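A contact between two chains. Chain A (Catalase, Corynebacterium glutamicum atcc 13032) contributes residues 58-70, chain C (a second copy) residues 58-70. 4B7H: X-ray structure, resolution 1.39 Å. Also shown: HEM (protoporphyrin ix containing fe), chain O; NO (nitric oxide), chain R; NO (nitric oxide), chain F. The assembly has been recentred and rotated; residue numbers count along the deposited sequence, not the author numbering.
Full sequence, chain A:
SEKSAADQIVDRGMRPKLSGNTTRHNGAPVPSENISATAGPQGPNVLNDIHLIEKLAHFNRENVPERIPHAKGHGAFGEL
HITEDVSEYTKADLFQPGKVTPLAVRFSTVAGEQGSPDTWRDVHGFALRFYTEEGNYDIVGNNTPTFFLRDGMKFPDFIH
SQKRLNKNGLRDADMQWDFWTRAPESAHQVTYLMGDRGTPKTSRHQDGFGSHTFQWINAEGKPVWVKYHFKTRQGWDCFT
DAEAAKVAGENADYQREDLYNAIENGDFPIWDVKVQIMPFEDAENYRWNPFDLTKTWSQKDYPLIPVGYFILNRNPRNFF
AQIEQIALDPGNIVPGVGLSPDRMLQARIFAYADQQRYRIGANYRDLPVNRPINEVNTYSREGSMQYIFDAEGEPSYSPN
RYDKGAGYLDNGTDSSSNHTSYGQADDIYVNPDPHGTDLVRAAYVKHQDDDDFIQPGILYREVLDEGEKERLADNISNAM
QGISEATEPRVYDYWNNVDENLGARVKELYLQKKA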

# COMPACT_ATOMS: atom_id res chain seq x y z
N HIS A 58 -4.79 2.85 14.65
CA HIS A 58 -4.36 3.98 13.84
C HIS A 58 -2.92 4.39 14.20
O HIS A 58 -2.12 4.71 13.31
N PHE A 59 -2.58 4.17 15.50
CA PHE A 59 -1.21 4.29 15.99
C PHE A 59 -0.27 3.40 15.16
O PHE A 59 0.81 3.83 14.75
N ASN A 60 -0.71 2.16 14.90
CA ASN A 60 0.09 1.18 14.18
C ASN A 60 0.38 1.60 12.74
O ASN A 60 1.27 1.03 12.11
N ARG A 61 -0.39 2.56 12.23
CA ARG A 61 -0.29 2.99 10.84
C ARG A 61 0.23 4.43 10.70
O ARG A 61 0.12 5.03 9.63
N GLU A 62 0.83 4.97 11.76
CA GLU A 62 1.34 6.34 11.71
C GLU A 62 2.50 6.54 10.75
O GLU A 62 2.60 7.58 10.11
N ASN A 63 3.39 5.55 10.67
CA ASN A 63 4.59 5.70 9.87
C ASN A 63 4.35 5.41 8.40
O ASN A 63 3.52 4.57 8.04
N VAL A 64 5.10 6.12 7.56
CA VAL A 64 5.06 5.99 6.12
C VAL A 64 6.51 5.89 5.64
O VAL A 64 7.42 6.23 6.40
N PRO A 65 6.75 5.41 4.41
CA PRO A 65 8.14 5.35 3.95
C PRO A 65 8.77 6.74 3.95
O PRO A 65 8.18 7.71 3.48
N GLU A 66 9.98 6.84 4.50
CA GLU A 66 10.71 8.10 4.43
C GLU A 66 11.24 8.28 3.00
O GLU A 66 11.34 7.31 2.24
N ARG A 67 11.58 9.51 2.63
CA ARG A 67 12.20 9.75 1.33
C ARG A 67 13.51 8.98 1.18
O ARG A 67 14.29 8.86 2.13
N ILE A 68 13.76 8.50 -0.04
CA ILE A 68 15.11 8.07 -0.41
C ILE A 68 15.54 8.86 -1.66
O ILE A 68 14.89 8.79 -2.70
N PRO A 69 16.62 9.66 -1.54
CA PRO A 69 17.33 10.07 -0.33
C PRO A 69 16.66 11.31 0.27
O PRO A 69 15.48 11.56 -0.03
N HIS A 70 17.38 12.04 1.12
CA HIS A 70 16.90 13.28 1.76
C HIS A 70 15.79 13.03 2.80
O HIS A 70 14.93 13.87 3.02
N HIS C 58 12.84 1.02 -8.95
CA HIS C 58 12.86 0.12 -7.81
C HIS C 58 13.56 0.78 -6.62
O HIS C 58 13.12 0.64 -5.46
N PHE C 59 14.58 1.61 -6.97
CA PHE C 59 15.26 2.47 -6.01
C PHE C 59 14.24 3.32 -5.25
O PHE C 59 14.30 3.44 -4.02
N ASN C 60 13.29 3.90 -5.98
CA ASN C 60 12.25 4.75 -5.40
C ASN C 60 11.37 4.05 -4.38
O ASN C 60 10.68 4.70 -3.60
N ARG C 61 11.38 2.71 -4.40
CA ARG C 61 10.48 1.92 -3.57
C ARG C 61 11.24 1.11 -2.52
O ARG C 61 10.68 0.20 -1.92
N GLU C 62 12.50 1.45 -2.28
CA GLU C 62 13.29 0.70 -1.30
C GLU C 62 12.79 0.83 0.12
O GLU C 62 12.86 -0.14 0.89
N ASN C 63 12.32 2.02 0.49
CA ASN C 63 11.94 2.27 1.87
C ASN C 63 10.53 1.77 2.19
O ASN C 63 9.63 1.81 1.35
N VAL C 64 10.36 1.31 3.43
CA VAL C 64 9.09 0.82 3.94
C VAL C 64 8.85 1.51 5.29
O VAL C 64 9.79 2.03 5.88
N PRO C 65 7.61 1.51 5.79
CA PRO C 65 7.43 2.17 7.10
C PRO C 65 8.30 1.51 8.18
O PRO C 65 8.36 0.29 8.24
N GLU C 66 8.97 2.30 9.00
CA GLU C 66 9.73 1.73 10.10
C GLU C 66 8.74 1.33 11.20
O GLU C 66 7.60 1.81 11.24
N ARG C 67 9.18 0.49 12.12
CA ARG C 67 8.35 0.14 13.27
C ARG C 67 8.00 1.36 14.11
O ARG C 67 8.83 2.25 14.29
N ILE C 68 6.78 1.38 14.63
CA ILE C 68 6.44 2.28 15.74
C ILE C 68 5.93 1.46 16.92
O ILE C 68 4.94 0.74 16.82
N PRO C 69 6.65 1.50 18.05
CA PRO C 69 7.97 2.07 18.28
C PRO C 69 9.06 1.02 17.96
O PRO C 69 8.78 0.07 17.23
N HIS C 70 10.26 1.22 18.50
CA HIS C 70 11.40 0.30 18.29
C HIS C 70 11.94 0.29 16.85
O HIS C 70 12.45 -0.73 16.37

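The strongest polar links between the two stretches are a symmetric pair of hydrogen bonds. A:Asn63 ND2 donates to C:Glu66 O at 2.9 Å, and C:Asn63 ND2 donates to A:Glu66 O at the same distance, each with an N-H...O angle of 160°. Both A:Asn63 and C:Asn63 point toward the opposing chain in the m rotamer (chi1 -74°), which carries the amide across to the partner backbone.

Ordered water extends this network. Water 1 accepts from A:Asn63 ND2 (3.1 Å) and lies 2.8 Å from both C:Glu66 OE2 and C:Arg67 O; water 3 repeats the arrangement, accepting from C:Asn63 ND2 (3.0 Å). Water 2 joins backbone to backbone, donating to A:Val64 O (2.7 Å) and accepting from C:Glu66 N (3.0 Å), and water 4 does the same with the chains exchanged. Water 5 sits between the two glutamates, 2.8 Å from A:Glu66 OE1 and 2.8 Å from C:Glu66 OE1. The p rotamer of A:Glu66 and C:Glu66, extended at chi2, accompanies these water contacts.

At the centre the chains meet at A:Pro65 and C:Pro65, with A:Pro65 CD 4.2 Å from C:Pro65 CG. Farther out, A:Ile68 and C:Ile68 point toward the partner with both chi angles t and bury more area than any other residue here. A:Ile68 CD1 sits over a face of C:Phe59, 4.1 Å from the ring centroid, whereas C:Ile68 CD1, also 4.1 Å from the centroid, is off-centre on A:Phe59. The A:Phe59 and C:Phe59 side chains (t) start sideways, but their ends approach, bringing A:Phe59 CZ within 3.5 Å of C:Ile68 CG1. A:Pro69 and C:Pro69, each preceded by a cis peptide, meet the phenyl edges of C:Phe59 and A:Phe59.

Beyond this packing, C:Arg67 points away and its NE donates to heme O1D (2.8 Å), while C:His70 places a ring face against the porphyrin.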

# COMPACT_ATOMS: atom_id res chain seq x y z
CB HIS A 58 -5.30 5.19 13.92
CG HIS A 58 -4.93 6.26 12.96
ND1 HIS A 58 -3.92 7.18 13.21
CD2 HIS A 58 -5.51 6.65 11.80
CE1 HIS A 58 -3.88 8.06 12.22
NE2 HIS A 58 -4.83 7.75 11.35
CB PHE A 59 -1.18 3.88 17.46
CG PHE A 59 0.20 3.74 18.04
CD1 PHE A 59 0.88 4.83 18.55
CD2 PHE A 59 0.81 2.49 18.08
CE1 PHE A 59 2.14 4.69 19.09
CE2 PHE A 59 2.07 2.34 18.63
CZ PHE A 59 2.74 3.44 19.14
CB ASN A 60 -0.64 -0.17 14.11
CG ASN A 60 -0.46 -1.02 15.36
OD1 ASN A 60 -1.24 -1.97 15.60
ND2 ASN A 60 0.56 -0.73 16.14
CB ARG A 61 -1.63 2.80 10.13
CG ARG A 61 -1.94 1.32 9.98
CD ARG A 61 -3.39 1.06 9.56
NE ARG A 61 -3.56 -0.38 9.34
CZ ARG A 61 -3.67 -1.28 10.32
NH1 ARG A 61 -3.72 -0.90 11.59
NH2 ARG A 61 -3.76 -2.57 10.02
CB GLU A 62 1.75 6.83 13.10
CG GLU A 62 0.55 7.09 13.96
CD GLU A 62 0.86 7.70 15.31
OE1 GLU A 62 1.96 8.28 15.51
OE2 GLU A 62 -0.02 7.61 16.19
CB ASN A 63 5.72 4.79 10.39
CG ASN A 63 6.34 5.31 11.67
OD1 ASN A 63 6.27 6.50 11.99
ND2 ASN A 63 6.97 4.40 12.41
CB VAL A 64 4.35 7.21 5.51
CG1 VAL A 64 2.89 7.23 5.96
CG2 VAL A 64 5.04 8.51 5.93
CB PRO A 65 8.00 4.83 2.52
CG PRO A 65 6.67 4.12 2.50
CD PRO A 65 5.80 4.95 3.38
CB GLU A 66 11.87 8.11 5.45
CG GLU A 66 13.02 7.18 5.07
CD GLU A 66 14.11 7.08 6.13
OE1 GLU A 66 13.84 7.33 7.33
OE2 GLU A 66 15.27 6.73 5.75
CB ARG A 67 12.56 11.23 1.19
CG ARG A 67 11.39 12.15 1.12
CD ARG A 67 11.89 13.55 1.52
NE ARG A 67 10.87 14.57 1.30
CZ ARG A 67 9.81 14.74 2.08
NH1 ARG A 67 9.62 13.97 3.15
NH2 ARG A 67 8.93 15.69 1.78
CB ILE A 68 15.21 6.54 -0.65
CG1 ILE A 68 16.62 6.18 -1.12
CG2 ILE A 68 14.14 6.03 -1.64
CD1 ILE A 68 16.90 4.68 -1.23
CB PRO A 69 18.74 10.40 -0.86
CG PRO A 69 18.57 10.63 -2.37
CD PRO A 69 17.13 10.39 -2.72
CB HIS A 70 16.43 14.33 0.73
CG HIS A 70 17.52 14.86 -0.17
ND1 HIS A 70 18.12 16.08 0.04
CD2 HIS A 70 18.06 14.36 -1.31
CE1 HIS A 70 19.00 16.31 -0.92
NE2 HIS A 70 18.99 15.27 -1.75
CB HIS C 58 13.46 -1.25 -8.13
CG HIS C 58 13.31 -2.21 -6.99
ND1 HIS C 58 14.16 -2.22 -5.91
CD2 HIS C 58 12.47 -3.25 -6.83
CE1 HIS C 58 13.81 -3.22 -5.11
NE2 HIS C 58 12.78 -3.85 -5.64
CB PHE C 59 16.26 3.36 -6.75
CG PHE C 59 16.85 4.46 -5.92
CD1 PHE C 59 17.99 4.24 -5.16
CD2 PHE C 59 16.28 5.72 -5.93
CE1 PHE C 59 18.56 5.27 -4.40
CE2 PHE C 59 16.83 6.76 -5.18
CZ PHE C 59 17.97 6.53 -4.42
CB ASN C 60 11.34 5.34 -6.49
CG ASN C 60 11.95 6.55 -7.20
OD1 ASN C 60 11.53 6.91 -8.32
ND2 ASN C 60 12.91 7.18 -6.56
CB ARG C 61 9.58 1.04 -4.45
CG ARG C 61 8.57 1.86 -5.24
CD ARG C 61 7.88 1.11 -6.37
NE ARG C 61 6.87 1.99 -6.97
CZ ARG C 61 7.15 2.95 -7.83
NH1 ARG C 61 8.40 3.14 -8.26
NH2 ARG C 61 6.18 3.74 -8.28
CB GLU C 62 14.77 1.10 -1.35
CG GLU C 62 15.43 0.61 -2.60
CD GLU C 62 16.92 0.85 -2.66
OE1 GLU C 62 17.58 1.07 -1.62
OE2 GLU C 62 17.44 0.78 -3.80
CB ASN C 63 12.04 3.76 2.22
CG ASN C 63 13.47 4.23 2.39
OD1 ASN C 63 14.38 3.43 2.66
ND2 ASN C 63 13.69 5.53 2.24
CB VAL C 64 9.13 -0.72 4.10
CG1 VAL C 64 9.27 -1.38 2.75
CG2 VAL C 64 10.29 -1.14 5.01
CB PRO C 65 5.94 1.95 7.40
CG PRO C 65 5.31 1.70 6.05
CD PRO C 65 6.36 0.93 5.29
CB GLU C 66 10.75 2.74 10.64
CG GLU C 66 10.12 3.93 11.35
CD GLU C 66 11.11 5.02 11.76
OE1 GLU C 66 12.19 5.15 11.13
OE2 GLU C 66 10.81 5.75 12.73
CB ARG C 67 9.11 -0.81 14.20
CG ARG C 67 9.39 -2.20 13.66
CD ARG C 67 10.61 -2.77 14.41
NE ARG C 67 10.84 -4.16 14.07
CZ ARG C 67 11.39 -4.57 12.93
NH1 ARG C 67 11.81 -3.68 12.03
NH2 ARG C 67 11.52 -5.87 12.69
CB ILE C 68 5.40 3.38 15.34
CG1 ILE C 68 5.01 4.22 16.56
CG2 ILE C 68 4.15 2.79 14.67
CD1 ILE C 68 4.21 5.49 16.21
CB PRO C 69 7.94 2.42 19.77
CG PRO C 69 6.86 1.51 20.37
CD PRO C 69 6.19 0.77 19.24
CB HIS C 70 11.08 -1.12 18.76
CG HIS C 70 10.81 -1.26 20.23
ND1 HIS C 70 11.77 -1.72 21.11
CD2 HIS C 70 9.69 -1.06 20.97
CE1 HIS C 70 11.25 -1.77 22.33
NE2 HIS C 70 9.99 -1.38 22.27
CHA HEM O . 7.54 -3.19 19.09
CHB HEM O . 2.97 -2.55 20.50
CHC HEM O . 4.41 -2.81 25.11
CHD HEM O . 8.50 -4.86 23.60
C1A HEM O . 6.19 -2.99 19.06
C2A HEM O . 5.36 -2.88 17.88
C3A HEM O . 4.10 -2.71 18.28
C4A HEM O . 4.09 -2.70 19.72
CMA HEM O . 2.84 -2.57 17.40
CAA HEM O . 5.88 -2.95 16.42
CBA HEM O . 5.92 -4.40 15.99
CGA HEM O . 6.25 -4.55 14.52
O1A HEM O . 6.95 -5.53 14.17
O2A HEM O . 5.82 -3.71 13.69
C1B HEM O . 2.95 -2.54 21.87
C2B HEM O . 1.79 -2.29 22.71
C3B HEM O . 2.20 -2.34 23.99
C4B HEM O . 3.62 -2.65 23.99
CMB HEM O . 0.37 -2.00 22.17
CAB HEM O . 1.37 -2.18 25.29
CBB HEM O . 0.08 -2.53 25.37
C1C HEM O . 5.58 -3.54 25.11
C2C HEM O . 6.14 -4.27 26.23
C3C HEM O . 7.28 -4.85 25.81
C4C HEM O . 7.44 -4.50 24.41
CMC HEM O . 5.51 -4.32 27.64
CAC HEM O . 8.25 -5.77 26.58
CBC HEM O . 7.82 -6.61 27.54
C1D HEM O . 8.64 -4.52 22.28
C2D HEM O . 9.81 -4.84 21.50
C3D HEM O . 9.52 -4.33 20.11
C4D HEM O . 8.20 -3.77 20.16
CMD HEM O . 11.09 -5.53 21.95
CAD HEM O . 10.45 -4.45 18.92
CBD HEM O . 10.42 -5.89 18.41
CGD HEM O . 11.45 -5.98 17.32
O1D HEM O . 11.06 -6.12 16.12
O2D HEM O . 12.66 -5.87 17.65
NA HEM O . 5.38 -2.88 20.18
NB HEM O . 4.06 -2.75 22.68
NC HEM O . 6.39 -3.70 24.02
ND HEM O . 7.70 -3.89 21.45
FE HEM O . 5.90 -3.27 22.08
N NO R . 6.53 -1.82 22.34
O NO R . 6.64 -0.83 22.79
N NO F . 18.37 13.60 -4.77
O NO F . 19.42 13.30 -4.55
O HOH W 1 8.95 5.05 14.65
O HOH W 2 8.99 5.26 8.41
O HOH W 3 16.10 6.99 3.14
O HOH W 4 11.18 4.42 5.91
O HOH W 5 11.86 5.68 8.43